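HydG protein (Carboxydothermus hydrogenoformans, PDB 4RTB) is a radical SAM maturase of [FeFe]-hydrogenase that makes carbon monoxide and cyanide, probably for the hydrogenase's active-site cluster, using S-adenosylmethionine and [4Fe-4S] iron-sulfur chemistry. Local coordinates at residues E24-V29 and Y211-Y216; G66-N71 and V310-I315; P285-A290 and S296-I301; M344-R349 and A376-V381. All coordinates share one frame; numbering follows the deposited sequence.

Contact 1 of 4, residues E24-V29 and Y211-Y216; sequences EIITLV and YNPEVY
I26 meets the ring of P213 through a single methyl: its CG2 lies 4.0 Å from P213 CG and about as far from P213 CD. A chi1 of -53° puts CG2 anti to the backbone N, while CG1 folds back beside that N, leaving the methyl branch to face the proline. The two side chains slide past one another in opposite directions instead of meeting head-on. CG2 also passes the backbone of Y211, at 4.4 Å from Y211 O, and the CA atoms of I26 and Y211 are 7.2 Å apart. The Y211 hydroxyl is hydrogen-bonded to H267 of helix 257-275, which ties down its ring. P213 begins a helix whose first turn is gripped by N212 O, accepting from both V215 N and Y216 N. F228 takes up both I26 and P213, extending the apolar patch. It is plain apolar packing, joining the N-terminal helix 23-39 to a loop-helix connection of the radical SAM barrel.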
loop_
_atom_site.group_PDB
_atom_site.type_symbol
_atom_site.label_atom_id
_atom_site.label_comp_id
_atom_site.label_asym_id
_atom_site.label_seq_id
_atom_site.Cartn_x
_atom_site.Cartn_y
_atom_site.Cartn_z
ATOM N N GLU A 24 10.913 7.216 -20.930
ATOM C CA GLU A 24 11.283 5.908 -21.455
ATOM C C GLU A 24 10.323 4.811 -20.991
ATOM O O GLU A 24 9.855 4.010 -21.808
ATOM C CB GLU A 24 12.723 5.572 -21.051
ATOM C CG GLU A 24 13.757 6.524 -21.660
ATOM C CD GLU A 24 15.184 6.237 -21.218
ATOM O OE1 GLU A 24 16.119 6.625 -21.951
ATOM O OE2 GLU A 24 15.372 5.632 -20.140
ATOM N N ILE A 25 10.009 4.807 -19.695
ATOM C CA ILE A 25 9.054 3.856 -19.130
ATOM C C ILE A 25 7.802 3.751 -19.990
ATOM O O ILE A 25 7.471 2.666 -20.481
ATOM C CB ILE A 25 8.631 4.243 -17.701
ATOM C CG1 ILE A 25 9.834 4.248 -16.756
ATOM C CG2 ILE A 25 7.559 3.300 -17.191
ATOM C CD1 ILE A 25 9.512 4.792 -15.381
ATOM N N ILE A 26 7.138 4.888 -20.202
ATOM C CA ILE A 26 5.887 4.903 -20.957
ATOM C C ILE A 26 6.069 4.315 -22.351
ATOM O O ILE A 26 5.184 3.614 -22.840
ATOM C CB ILE A 26 5.295 6.319 -21.087
ATOM C CG1 ILE A 26 5.170 6.975 -19.718
ATOM C CG2 ILE A 26 3.930 6.276 -21.757
ATOM C CD1 ILE A 26 6.212 8.011 -19.480
ATOM N N THR A 27 7.210 4.576 -22.987
ATOM C CA THR A 27 7.457 3.961 -24.286
ATOM C C THR A 27 7.481 2.447 -24.101
ATOM O O THR A 27 6.694 1.743 -24.728
ATOM C CB THR A 27 8.770 4.440 -24.948
ATOM O OG1 THR A 27 9.743 4.738 -23.943
ATOM C CG2 THR A 27 8.526 5.685 -25.791
ATOM N N LEU A 28 8.342 1.965 -23.203
ATOM C CA LEU A 28 8.486 0.529 -22.950
ATOM C C LEU A 28 7.139 -0.150 -22.714
ATOM O O LEU A 28 6.712 -0.992 -23.512
ATOM C CB LEU A 28 9.407 0.286 -21.750
ATOM C CG LEU A 28 9.542 -1.151 -21.232
ATOM C CD1 LEU A 28 9.972 -2.105 -22.338
ATOM C CD2 LEU A 28 10.521 -1.211 -20.068
ATOM N N VAL A 29 6.467 0.241 -21.633
ATOM C CA VAL A 29 5.180 -0.338 -21.265
ATOM C C VAL A 29 4.181 -0.249 -22.422
ATOM O O VAL A 29 3.288 -1.085 -22.540
ATOM C CB VAL A 29 4.596 0.345 -19.995
ATOM C CG1 VAL A 29 4.394 1.823 -20.218
ATOM C CG2 VAL A 29 3.287 -0.307 -19.572
ATOM N N TYR A 211 -0.837 4.906 -15.587
ATOM C CA TYR A 211 0.363 5.036 -16.397
ATOM C C TYR A 211 0.028 5.256 -17.864
ATOM O O TYR A 211 0.924 5.435 -18.688
ATOM C CB TYR A 211 1.244 3.799 -16.234
ATOM C CG TYR A 211 2.001 3.783 -14.930
ATOM C CD1 TYR A 211 1.435 3.251 -13.780
ATOM C CD2 TYR A 211 3.278 4.315 -14.846
ATOM C CE1 TYR A 211 2.125 3.244 -12.583
ATOM C CE2 TYR A 211 3.974 4.312 -13.659
ATOM C CZ TYR A 211 3.395 3.777 -12.532
ATOM O OH TYR A 211 4.093 3.779 -11.354
ATOM N N ASN A 212 -1.260 5.240 -18.194
ATOM C CA ASN A 212 -1.683 5.553 -19.553
ATOM C C ASN A 212 -2.061 7.021 -19.667
ATOM O O ASN A 212 -3.091 7.438 -19.136
ATOM C CB ASN A 212 -2.857 4.671 -19.985
ATOM C CG ASN A 212 -2.969 4.552 -21.495
ATOM O OD1 ASN A 212 -2.015 4.835 -22.222
ATOM N ND2 ASN A 212 -4.132 4.127 -21.973
ATOM N N PRO A 213 -1.226 7.808 -20.363
ATOM C CA PRO A 213 -1.463 9.244 -20.546
ATOM C C PRO A 213 -2.822 9.518 -21.178
ATOM O O PRO A 213 -3.404 10.578 -20.956
ATOM C CB PRO A 213 -0.333 9.676 -21.486
ATOM C CG PRO A 213 0.716 8.632 -21.330
ATOM C CD PRO A 213 -0.016 7.356 -21.072
ATOM N N GLU A 214 -3.320 8.554 -21.945
ATOM C CA GLU A 214 -4.572 8.716 -22.669
ATOM C C GLU A 214 -5.790 8.594 -21.754
ATOM O O GLU A 214 -6.832 9.190 -22.029
ATOM C CB GLU A 214 -4.662 7.698 -23.811
ATOM C CG GLU A 214 -3.464 7.705 -24.759
ATOM C CD GLU A 214 -3.134 9.091 -25.295
ATOM O OE1 GLU A 214 -4.064 9.822 -25.703
ATOM O OE2 GLU A 214 -1.936 9.452 -25.308
ATOM N N VAL A 215 -5.667 7.826 -20.674
ATOM C CA VAL A 215 -6.755 7.729 -19.704
ATOM C C VAL A 215 -6.461 8.629 -18.500
ATOM O O VAL A 215 -7.379 9.052 -17.791
ATOM C CB VAL A 215 -7.004 6.261 -19.245
ATOM C CG1 VAL A 215 -6.820 5.298 -20.409
ATOM C CG2 VAL A 215 -6.097 5.877 -18.096
ATOM N N TYR A 216 -5.182 8.931 -18.288
ATOM C CA TYR A 216 -4.770 9.895 -17.272
ATOM C C TYR A 216 -5.305 11.276 -17.620
ATOM O O TYR A 216 -5.832 11.987 -16.764
ATOM C CB TYR A 216 -3.245 9.941 -17.150
ATOM C CG TYR A 216 -2.740 10.842 -16.044
ATOM C CD1 TYR A 216 -2.533 10.346 -14.766
ATOM C CD2 TYR A 216 -2.464 12.182 -16.278
ATOM C CE1 TYR A 216 -2.070 11.156 -13.748
ATOM C CE2 TYR A 216 -2.001 13.005 -15.265
ATOM C CZ TYR A 216 -1.806 12.484 -14.003
ATOM O OH TYR A 216 -1.345 13.290 -12.991
#

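Contact 2 of 4, residues G66-N71 and V310-I315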
loop_
_atom_site.group_PDB
_atom_site.type_symbol
_atom_site.label_atom_id
_atom_site.label_comp_id
_atom_site.label_asym_id
_atom_site.label_seq_id
_atom_site.Cartn_x
_atom_site.Cartn_y
_atom_site.Cartn_z
ATOM N N GLY A 66 2.540 -10.037 -18.475
ATOM C CA GLY A 66 1.388 -9.478 -19.156
ATOM C C GLY A 66 0.441 -10.556 -19.642
ATOM O O GLY A 66 -0.772 -10.476 -19.439
ATOM N N ILE A 67 1.008 -11.570 -20.287
ATOM C CA ILE A 67 0.246 -12.732 -20.727
ATOM C C ILE A 67 -0.387 -13.451 -19.537
ATOM O O ILE A 67 -1.542 -13.875 -19.597
ATOM C CB ILE A 67 1.141 -13.711 -21.508
ATOM C CG1 ILE A 67 1.755 -13.004 -22.718
ATOM C CG2 ILE A 67 0.352 -14.938 -21.940
ATOM C CD1 ILE A 67 3.012 -13.666 -23.233
ATOM N N ALA A 68 0.376 -13.568 -18.452
ATOM C CA ALA A 68 -0.091 -14.238 -17.243
ATOM C C ALA A 68 -1.321 -13.546 -16.672
ATOM O O ALA A 68 -2.221 -14.196 -16.139
ATOM C CB ALA A 68 1.016 -14.290 -16.201
ATOM N N PHE A 69 -1.358 -12.224 -16.785
ATOM C CA PHE A 69 -2.515 -11.481 -16.313
ATOM C C PHE A 69 -3.684 -11.594 -17.283
ATOM O O PHE A 69 -4.813 -11.877 -16.881
ATOM C CB PHE A 69 -2.172 -10.009 -16.102
ATOM C CG PHE A 69 -3.342 -9.186 -15.664
ATOM C CD1 PHE A 69 -4.081 -8.460 -16.585
ATOM C CD2 PHE A 69 -3.724 -9.162 -14.335
ATOM C CE1 PHE A 69 -5.169 -7.713 -16.183
ATOM C CE2 PHE A 69 -4.811 -8.419 -13.928
ATOM C CZ PHE A 69 -5.534 -7.693 -14.853
ATOM N N ALA A 70 -3.396 -11.363 -18.560
ATOM C CA ALA A 70 -4.425 -11.257 -19.589
ATOM C C ALA A 70 -5.258 -12.527 -19.754
ATOM O O ALA A 70 -6.460 -12.456 -20.012
ATOM C CB ALA A 70 -3.784 -10.880 -20.919
ATOM N N ASN A 71 -4.619 -13.684 -19.600
ATOM C CA ASN A 71 -5.271 -14.965 -19.869
ATOM C C ASN A 71 -5.698 -15.715 -18.611
ATOM O O ASN A 71 -4.899 -15.917 -17.699
ATOM C CB ASN A 71 -4.343 -15.856 -20.695
ATOM C CG ASN A 71 -3.971 -15.235 -22.027
ATOM O OD1 ASN A 71 -4.560 -15.555 -23.060
ATOM N ND2 ASN A 71 -2.991 -14.340 -22.010
ATOM N N VAL A 310 -2.141 -8.952 -7.466
ATOM C CA VAL A 310 -1.298 -9.008 -6.269
ATOM C C VAL A 310 -0.332 -10.194 -6.341
ATOM O O VAL A 310 0.775 -10.141 -5.789
ATOM C CB VAL A 310 -2.134 -9.087 -4.959
ATOM C CG1 VAL A 310 -3.461 -8.367 -5.128
ATOM C CG2 VAL A 310 -2.353 -10.529 -4.516
ATOM N N ALA A 311 -0.741 -11.248 -7.044
ATOM C CA ALA A 311 0.104 -12.424 -7.207
ATOM C C ALA A 311 1.287 -12.094 -8.099
ATOM O O ALA A 311 2.441 -12.315 -7.727
ATOM C CB ALA A 311 -0.691 -13.580 -7.784
ATOM N N LEU A 312 0.988 -11.562 -9.280
ATOM C CA LEU A 312 2.014 -11.173 -10.236
ATOM C C LEU A 312 2.963 -10.129 -9.663
ATOM O O LEU A 312 4.163 -10.185 -9.890
ATOM C CB LEU A 312 1.369 -10.651 -11.516
ATOM C CG LEU A 312 0.928 -11.754 -12.473
ATOM C CD1 LEU A 312 -0.056 -11.217 -13.488
ATOM C CD2 LEU A 312 2.144 -12.347 -13.167
ATOM N N LEU A 313 2.420 -9.176 -8.918
ATOM C CA LEU A 313 3.241 -8.169 -8.264
ATOM C C LEU A 313 4.152 -8.801 -7.219
ATOM O O LEU A 313 5.332 -8.455 -7.130
ATOM C CB LEU A 313 2.364 -7.095 -7.625
ATOM C CG LEU A 313 2.006 -5.922 -8.537
ATOM C CD1 LEU A 313 0.580 -5.483 -8.293
ATOM C CD2 LEU A 313 2.966 -4.765 -8.311
ATOM N N ARG A 314 3.612 -9.731 -6.437
ATOM C CA ARG A 314 4.423 -10.414 -5.435
ATOM C C ARG A 314 5.553 -11.227 -6.071
ATOM O O ARG A 314 6.679 -11.232 -5.570
ATOM C CB ARG A 314 3.558 -11.326 -4.560
ATOM C CG ARG A 314 4.351 -12.242 -3.625
ATOM C CD ARG A 314 4.785 -11.558 -2.326
ATOM N NE ARG A 314 5.724 -10.459 -2.534
ATOM C CZ ARG A 314 5.493 -9.201 -2.175
ATOM N NH1 ARG A 314 4.355 -8.879 -1.577
ATOM N NH2 ARG A 314 6.403 -8.267 -2.407
ATOM N N ILE A 315 5.258 -11.901 -7.178
ATOM C CA ILE A 315 6.245 -12.774 -7.803
ATOM C C ILE A 315 7.262 -11.973 -8.626
ATOM O O ILE A 315 8.402 -12.402 -8.797
ATOM C CB ILE A 315 5.558 -13.864 -8.685
ATOM C CG1 ILE A 315 6.548 -14.968 -9.077
ATOM C CG2 ILE A 315 4.893 -13.252 -9.906
ATOM C CD1 ILE A 315 7.128 -14.835 -10.480
#
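L312 carries this helix-helix contact with both its methyls, straddling two consecutive residues of helix 62-70. Its CD1 touches F69 CB at 3.6 Å and comes nearly as close to F69 N, while CD2 rests on A68 CB at 3.8 Å. With chi1 at -82°, L312 CG sits beside its own backbone N, and the fork opens toward the neighbouring helix. F69 CG is anti to its backbone N (178°), so the ring swings off along the helix surface and CD1 meets it at the edge, near the ring plane. Further out, the F69 ring packs on P257, L258 and L261 of helix 257-275 and has a cation-pi partner in K305. L261 and L80 press on L312 as well. The end of helix 62-70 is secured by N71: its ND2 donates to I67 O over 2.9 Å, almost straight at 172°, and N71 N uses the same oxygen. K308, one turn before L312, is hydrogen-bonded to A68 O and N71 O. Between the two segments themselves adhesion is therefore wholly apolar, while the K308 ammonium probably adds a favourable charge interaction with the carbonyl end of helix 62-70.

Contact 3 of 4, residues P285-A290 and S296-I301. With SAM (S-adenosylmethionine), chain B.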
loop_
_atom_site.group_PDB
_atom_site.type_symbol
_atom_site.label_atom_id
_atom_site.label_comp_id
_atom_site.label_asym_id
_atom_site.label_seq_id
_atom_site.Cartn_x
_atom_site.Cartn_y
_atom_site.Cartn_z
ATOM N N PRO A 285 -4.720 -0.251 -5.036
ATOM C CA PRO A 285 -6.132 0.014 -4.755
ATOM C C PRO A 285 -7.043 -0.157 -5.968
ATOM O O PRO A 285 -6.771 0.391 -7.037
ATOM C CB PRO A 285 -6.119 1.474 -4.292
ATOM C CG PRO A 285 -4.854 2.074 -4.907
ATOM C CD PRO A 285 -4.030 0.963 -5.501
ATOM N N ARG A 286 -8.113 -0.926 -5.801
ATOM C CA ARG A 286 -9.150 -0.993 -6.817
ATOM C C ARG A 286 -10.095 0.182 -6.621
ATOM O O ARG A 286 -10.276 0.666 -5.504
ATOM C CB ARG A 286 -9.908 -2.325 -6.758
ATOM C CG ARG A 286 -10.162 -2.839 -5.351
ATOM C CD ARG A 286 -11.347 -3.790 -5.316
ATOM N NE ARG A 286 -11.096 -5.034 -6.038
ATOM C CZ ARG A 286 -12.033 -5.938 -6.305
ATOM N NH1 ARG A 286 -11.724 -7.045 -6.965
ATOM N NH2 ARG A 286 -13.285 -5.732 -5.915
ATOM N N LEU A 287 -10.686 0.644 -7.715
ATOM C CA LEU A 287 -11.546 1.819 -7.687
ATOM C C LEU A 287 -12.871 1.524 -6.981
ATOM O O LEU A 287 -13.614 0.621 -7.371
ATOM C CB LEU A 287 -11.780 2.315 -9.114
ATOM C CG LEU A 287 -12.879 3.334 -9.396
ATOM C CD1 LEU A 287 -12.649 4.622 -8.624
ATOM C CD2 LEU A 287 -12.931 3.596 -10.890
ATOM N N LYS A 288 -13.149 2.303 -5.938
ATOM C CA LYS A 288 -14.298 2.088 -5.058
ATOM C C LYS A 288 -15.387 3.144 -5.263
ATOM O O LYS A 288 -15.130 4.188 -5.863
ATOM C CB LYS A 288 -13.827 2.090 -3.600
ATOM C CG LYS A 288 -13.103 0.826 -3.184
ATOM C CD LYS A 288 -14.085 -0.314 -2.970
ATOM C CE LYS A 288 -13.375 -1.654 -2.940
ATOM N NZ LYS A 288 -13.688 -2.441 -1.712
ATOM N N PRO A 289 -16.613 2.874 -4.773
ATOM C CA PRO A 289 -17.682 3.880 -4.833
ATOM C C PRO A 289 -17.327 5.182 -4.115
ATOM O O PRO A 289 -16.863 5.151 -2.973
ATOM C CB PRO A 289 -18.853 3.187 -4.131
ATOM C CG PRO A 289 -18.609 1.744 -4.348
ATOM C CD PRO A 289 -17.121 1.571 -4.305
ATOM N N ALA A 290 -17.556 6.311 -4.779
ATOM C CA ALA A 290 -17.229 7.613 -4.205
ATOM C C ALA A 290 -18.455 8.513 -4.081
ATOM O O ALA A 290 -19.481 8.280 -4.721
ATOM C CB ALA A 290 -16.162 8.300 -5.038
ATOM N N SER A 296 -17.891 7.903 -15.338
ATOM C CA SER A 296 -18.831 6.951 -15.921
ATOM C C SER A 296 -18.135 5.718 -16.488
ATOM O O SER A 296 -18.372 4.600 -16.028
ATOM C CB SER A 296 -19.662 7.626 -17.016
ATOM O OG SER A 296 -18.841 8.072 -18.080
ATOM N N ASN A 297 -17.293 5.926 -17.498
ATOM C CA ASN A 297 -16.582 4.829 -18.145
ATOM C C ASN A 297 -15.726 4.071 -17.138
ATOM O O ASN A 297 -14.984 4.675 -16.369
ATOM C CB ASN A 297 -15.721 5.353 -19.295
ATOM C CG ASN A 297 -15.210 4.242 -20.195
ATOM O OD1 ASN A 297 -14.140 3.680 -19.962
ATOM N ND2 ASN A 297 -15.977 3.922 -21.232
ATOM N N ASP A 298 -15.839 2.748 -17.135
ATOM C CA ASP A 298 -15.217 1.948 -16.087
ATOM C C ASP A 298 -14.474 0.728 -16.614
ATOM O O ASP A 298 -14.707 0.274 -17.734
ATOM C CB ASP A 298 -16.279 1.494 -15.080
ATOM C CG ASP A 298 -16.086 2.110 -13.710
ATOM O OD1 ASP A 298 -14.928 2.410 -13.348
ATOM O OD2 ASP A 298 -17.092 2.291 -12.991
ATOM N N TYR A 299 -13.567 0.213 -15.792
ATOM C CA TYR A 299 -12.979 -1.097 -16.022
ATOM C C TYR A 299 -13.204 -1.935 -14.770
ATOM O O TYR A 299 -12.544 -1.739 -13.748
ATOM C CB TYR A 299 -11.491 -0.991 -16.363
ATOM C CG TYR A 299 -11.212 -0.882 -17.850
ATOM C CD1 TYR A 299 -10.977 -2.016 -18.618
ATOM C CD2 TYR A 299 -11.188 0.355 -18.487
ATOM C CE1 TYR A 299 -10.723 -1.921 -19.978
ATOM C CE2 TYR A 299 -10.936 0.459 -19.846
ATOM C CZ TYR A 299 -10.704 -0.682 -20.586
ATOM O OH TYR A 299 -10.453 -0.583 -21.937
ATOM N N LYS A 300 -14.168 -2.847 -14.851
ATOM C CA LYS A 300 -14.535 -3.684 -13.719
ATOM C C LYS A 300 -13.399 -4.626 -13.347
ATOM O O LYS A 300 -13.073 -5.543 -14.099
ATOM C CB LYS A 300 -15.800 -4.484 -14.034
ATOM N N ILE A 301 -12.791 -4.391 -12.189
ATOM C CA ILE A 301 -11.728 -5.263 -11.707
ATOM C C ILE A 301 -12.312 -6.442 -10.940
ATOM O O ILE A 301 -12.740 -6.295 -9.795
ATOM C CB ILE A 301 -10.742 -4.517 -10.793
ATOM C CG1 ILE A 301 -10.325 -3.193 -11.426
ATOM C CG2 ILE A 301 -9.526 -5.386 -10.514
ATOM C CD1 ILE A 301 -9.643 -3.356 -12.752
HETATM N N SAM B . -4.199 14.064 -2.867
HETATM C CA SAM B . -3.010 13.236 -3.067
HETATM C C SAM B . -2.955 12.567 -4.436
HETATM O O SAM B . -3.871 12.664 -5.246
HETATM O OXT SAM B . -1.973 11.905 -4.761
HETATM C CB SAM B . -2.897 12.154 -1.994
HETATM C CG SAM B . -4.180 11.761 -1.264
HETATM S SD SAM B . -5.480 10.928 -2.209
HETATM C CE SAM B . -6.828 11.209 -1.058
HETATM C "C5'" SAM B . -5.240 9.205 -1.723
HETATM C "C4'" SAM B . -5.512 8.177 -2.818
HETATM O "O4'" SAM B . -6.849 7.705 -2.828
HETATM C "C3'" SAM B . -5.274 8.741 -4.209
HETATM O "O3'" SAM B . -3.926 8.587 -4.579
HETATM C "C2'" SAM B . -6.191 7.913 -5.084
HETATM O "O2'" SAM B . -5.450 6.974 -5.822
HETATM C "C1'" SAM B . -7.093 7.168 -4.116
HETATM N N9 SAM B . -8.487 7.351 -4.541
HETATM C C8 SAM B . -9.096 8.541 -4.831
HETATM N N7 SAM B . -10.374 8.294 -5.194
HETATM C C5 SAM B . -10.583 6.960 -5.151
HETATM C C6 SAM B . -11.697 6.181 -5.425
HETATM N N6 SAM B . -12.832 6.752 -5.815
HETATM N N1 SAM B . -11.617 4.811 -5.292
HETATM C C2 SAM B . -10.436 4.223 -4.887
HETATM N N3 SAM B . -9.332 5.005 -4.616
HETATM C C4 SAM B . -9.405 6.353 -4.744
#
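The adenine pocket for S-adenosylmethionine is built on this loop, which leaves strand 281-283 of the parallel-stranded radical SAM barrel and leads on to helix 303-316. Backbone atoms of K288 read the N1-N6 edge of the base, the familiar way of recognising adenine. K288 N donates to SAM N1 at 3.0 Å, close to straight at 170°, and SAM N6 gives a weak bond of 3.4 Å back to K288 O. The lysine's own side chain goes to a salt bridge with E328. L287 sits between ligand and returning loop: its CD1 lies to one face of the adenine near that same edge, 3.5 Å from SAM N1, while CD2 reaches D298 OD1 at 3.4 Å, a van der Waals touch. A chi1 of 167° carries CG anti to the backbone N, and chi2 of 60° then turns one methyl to the adenine and the other to D298. A290 CB packs against the amino group, 3.8 Å from SAM N6. E209, R231 and the carbonyl oxygen of M153 hydrogen-bond to the ligand as well. At the far end of the contact R286 turns away from the base, bent at chi3, and forms a salt bridge with D303. One face of its guanidinium lies over the main chain of I301, where R286 NH1 is 3.1 Å from I301 O at an angle too poor for a hydrogen bond.

Contact 4 of 4, residues M344-R349 and A376-V381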
loop_
_atom_site.group_PDB
_atom_site.type_symbol
_atom_site.label_atom_id
_atom_site.label_comp_id
_atom_site.label_asym_id
_atom_site.label_seq_id
_atom_site.Cartn_x
_atom_site.Cartn_y
_atom_site.Cartn_z
ATOM N N MET A 344 -1.495 -3.506 5.399
ATOM C CA MET A 344 -2.949 -3.418 5.440
ATOM C C MET A 344 -3.468 -2.251 6.272
ATOM O O MET A 344 -2.880 -1.893 7.291
ATOM C CB MET A 344 -3.523 -4.713 5.998
ATOM C CG MET A 344 -4.304 -5.539 5.010
ATOM S SD MET A 344 -4.900 -7.005 5.856
ATOM C CE MET A 344 -5.659 -6.252 7.295
ATOM N N SER A 345 -4.586 -1.678 5.840
ATOM C CA SER A 345 -5.257 -0.638 6.608
ATOM C C SER A 345 -6.374 -1.251 7.445
ATOM O O SER A 345 -7.355 -1.763 6.905
ATOM C CB SER A 345 -5.818 0.443 5.684
ATOM O OG SER A 345 -6.897 -0.057 4.915
ATOM N N ALA A 346 -6.218 -1.203 8.762
ATOM C CA ALA A 346 -7.201 -1.786 9.661
ATOM C C ALA A 346 -7.884 -0.716 10.497
ATOM O O ALA A 346 -7.238 0.218 10.973
ATOM C CB ALA A 346 -6.550 -2.818 10.558
ATOM N N ALA A 347 -9.194 -0.866 10.672
ATOM C CA ALA A 347 -9.999 0.075 11.454
ATOM C C ALA A 347 -9.856 1.496 10.915
ATOM O O ALA A 347 -9.971 2.475 11.658
ATOM C CB ALA A 347 -9.613 0.021 12.919
ATOM N N SER A 348 -9.637 1.594 9.607
ATOM C CA SER A 348 -9.332 2.863 8.945
ATOM C C SER A 348 -10.510 3.846 8.946
ATOM O O SER A 348 -11.660 3.456 8.701
ATOM C CB SER A 348 -8.890 2.603 7.507
ATOM O OG SER A 348 -9.953 2.125 6.710
ATOM N N ARG A 349 -10.228 5.115 9.234
ATOM C CA ARG A 349 -11.223 6.161 9.020
ATOM C C ARG A 349 -10.781 6.945 7.785
ATOM O O ARG A 349 -9.639 7.412 7.702
ATOM C CB ARG A 349 -11.355 7.108 10.209
ATOM C CG ARG A 349 -11.690 6.433 11.512
ATOM C CD ARG A 349 -12.941 5.603 11.426
ATOM N NE ARG A 349 -13.293 5.001 12.702
ATOM C CZ ARG A 349 -14.461 5.190 13.296
ATOM N NH1 ARG A 349 -15.376 5.972 12.727
ATOM N NH2 ARG A 349 -14.711 4.595 14.451
ATOM N N ALA A 376 -9.312 -4.730 17.152
ATOM C CA ALA A 376 -9.245 -5.973 17.917
ATOM C C ALA A 376 -9.915 -7.129 17.175
ATOM O O ALA A 376 -9.406 -8.251 17.171
ATOM C CB ALA A 376 -9.881 -5.787 19.285
ATOM N N GLU A 377 -11.054 -6.847 16.549
ATOM C CA GLU A 377 -11.773 -7.849 15.770
ATOM C C GLU A 377 -10.921 -8.405 14.634
ATOM O O GLU A 377 -10.751 -9.620 14.514
ATOM C CB GLU A 377 -13.071 -7.263 15.208
ATOM C CG GLU A 377 -14.280 -7.470 16.107
ATOM C CD GLU A 377 -15.449 -6.574 15.740
ATOM O OE1 GLU A 377 -15.702 -6.377 14.531
ATOM O OE2 GLU A 377 -16.112 -6.061 16.666
ATOM N N ILE A 378 -10.377 -7.519 13.807
ATOM C CA ILE A 378 -9.610 -7.958 12.650
ATOM C C ILE A 378 -8.295 -8.600 13.080
ATOM O O ILE A 378 -7.737 -9.413 12.347
ATOM C CB ILE A 378 -9.335 -6.792 11.663
ATOM C CG1 ILE A 378 -7.925 -6.226 11.839
ATOM C CG2 ILE A 378 -10.391 -5.706 11.794
ATOM C CD1 ILE A 378 -7.012 -6.505 10.667
ATOM N N VAL A 379 -7.803 -8.243 14.264
ATOM C CA VAL A 379 -6.606 -8.886 14.800
ATOM C C VAL A 379 -6.945 -10.313 15.205
ATOM O O VAL A 379 -6.168 -11.238 14.970
ATOM C CB VAL A 379 -6.027 -8.118 16.007
ATOM C CG1 VAL A 379 -5.033 -8.978 16.769
ATOM C CG2 VAL A 379 -5.370 -6.830 15.544
ATOM N N GLU A 380 -8.115 -10.474 15.812
ATOM C CA GLU A 380 -8.654 -11.788 16.142
ATOM C C GLU A 380 -8.737 -12.657 14.888
ATOM O O GLU A 380 -8.185 -13.764 14.837
ATOM C CB GLU A 380 -10.034 -11.634 16.781
ATOM C CG GLU A 380 -10.358 -12.608 17.896
ATOM C CD GLU A 380 -11.602 -12.192 18.663
ATOM O OE1 GLU A 380 -12.167 -11.122 18.344
ATOM O OE2 GLU A 380 -12.012 -12.929 19.583
ATOM N N VAL A 381 -9.419 -12.136 13.870
ATOM C CA VAL A 381 -9.574 -12.851 12.610
ATOM C C VAL A 381 -8.223 -13.213 11.995
ATOM O O VAL A 381 -8.019 -14.348 11.569
ATOM C CB VAL A 381 -10.388 -12.030 11.591
ATOM C CG1 VAL A 381 -10.551 -12.805 10.292
ATOM C CG2 VAL A 381 -11.746 -11.666 12.170
#
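Strand 343-345 runs out into a loop past helix 375-384, and the backbones come nearest just beyond the strand, where A346 CA lies 7.3 Å from I378 CA. The strand belongs to the parallel barrel of this radical SAM enzyme and pairs with strand 95-105 and strand 321-324; M344 and A346 share backbone hydrogen bonds with V97 and F99. Both M344 and A346 point their CB toward the helix, and S345 between them turns the other way. At A347 the chain takes a left-handed helical conformation (phi 56°, psi 31°), which bends it away beyond the contact. M344 is extended at chi2 and bent at chi3 (51°), so that its terminal methyl turns to meet I378 tip to tip: M344 CE is 3.6 Å from I378 CD1. R333 and V337 of helix 330-339 also pack on M344, and R333 reaches I378 too, so the methionine bridges two helices laid over the same strand. No hydrogen bond joins the two segments. Next along the helix, V379 rests on F426 and Y429 of helix 419-432. I378 serves both M344 and A346 with one branch, since its CD1 also lies 3.7 Å from A346 CB, with I378 CG1 just behind at 3.9 Å.

In the fold
The four contacts are spread round one radical SAM barrel. Contacts 1 and 2 cross along the chain, each tying an N-terminal helix (23-39 or 62-70) to a much later part, and both pack near helix 257-275. Contact 3 comes between the two segments of contact 2, in the loop leading from strand 281-283 to helix 303-316, so the S-adenosylmethionine pocket and the helix carrying L312 are neighbours in sequence. Contact 4 follows all of these. Centres of contacts 1, 2 and 3 are each about 19 Å from one another, whereas the centres of contacts 1 and 4 lie about 35 Å apart, across the chain's centre. Only contact 3 touches the ligand; the others join helices to the barrel or to each other.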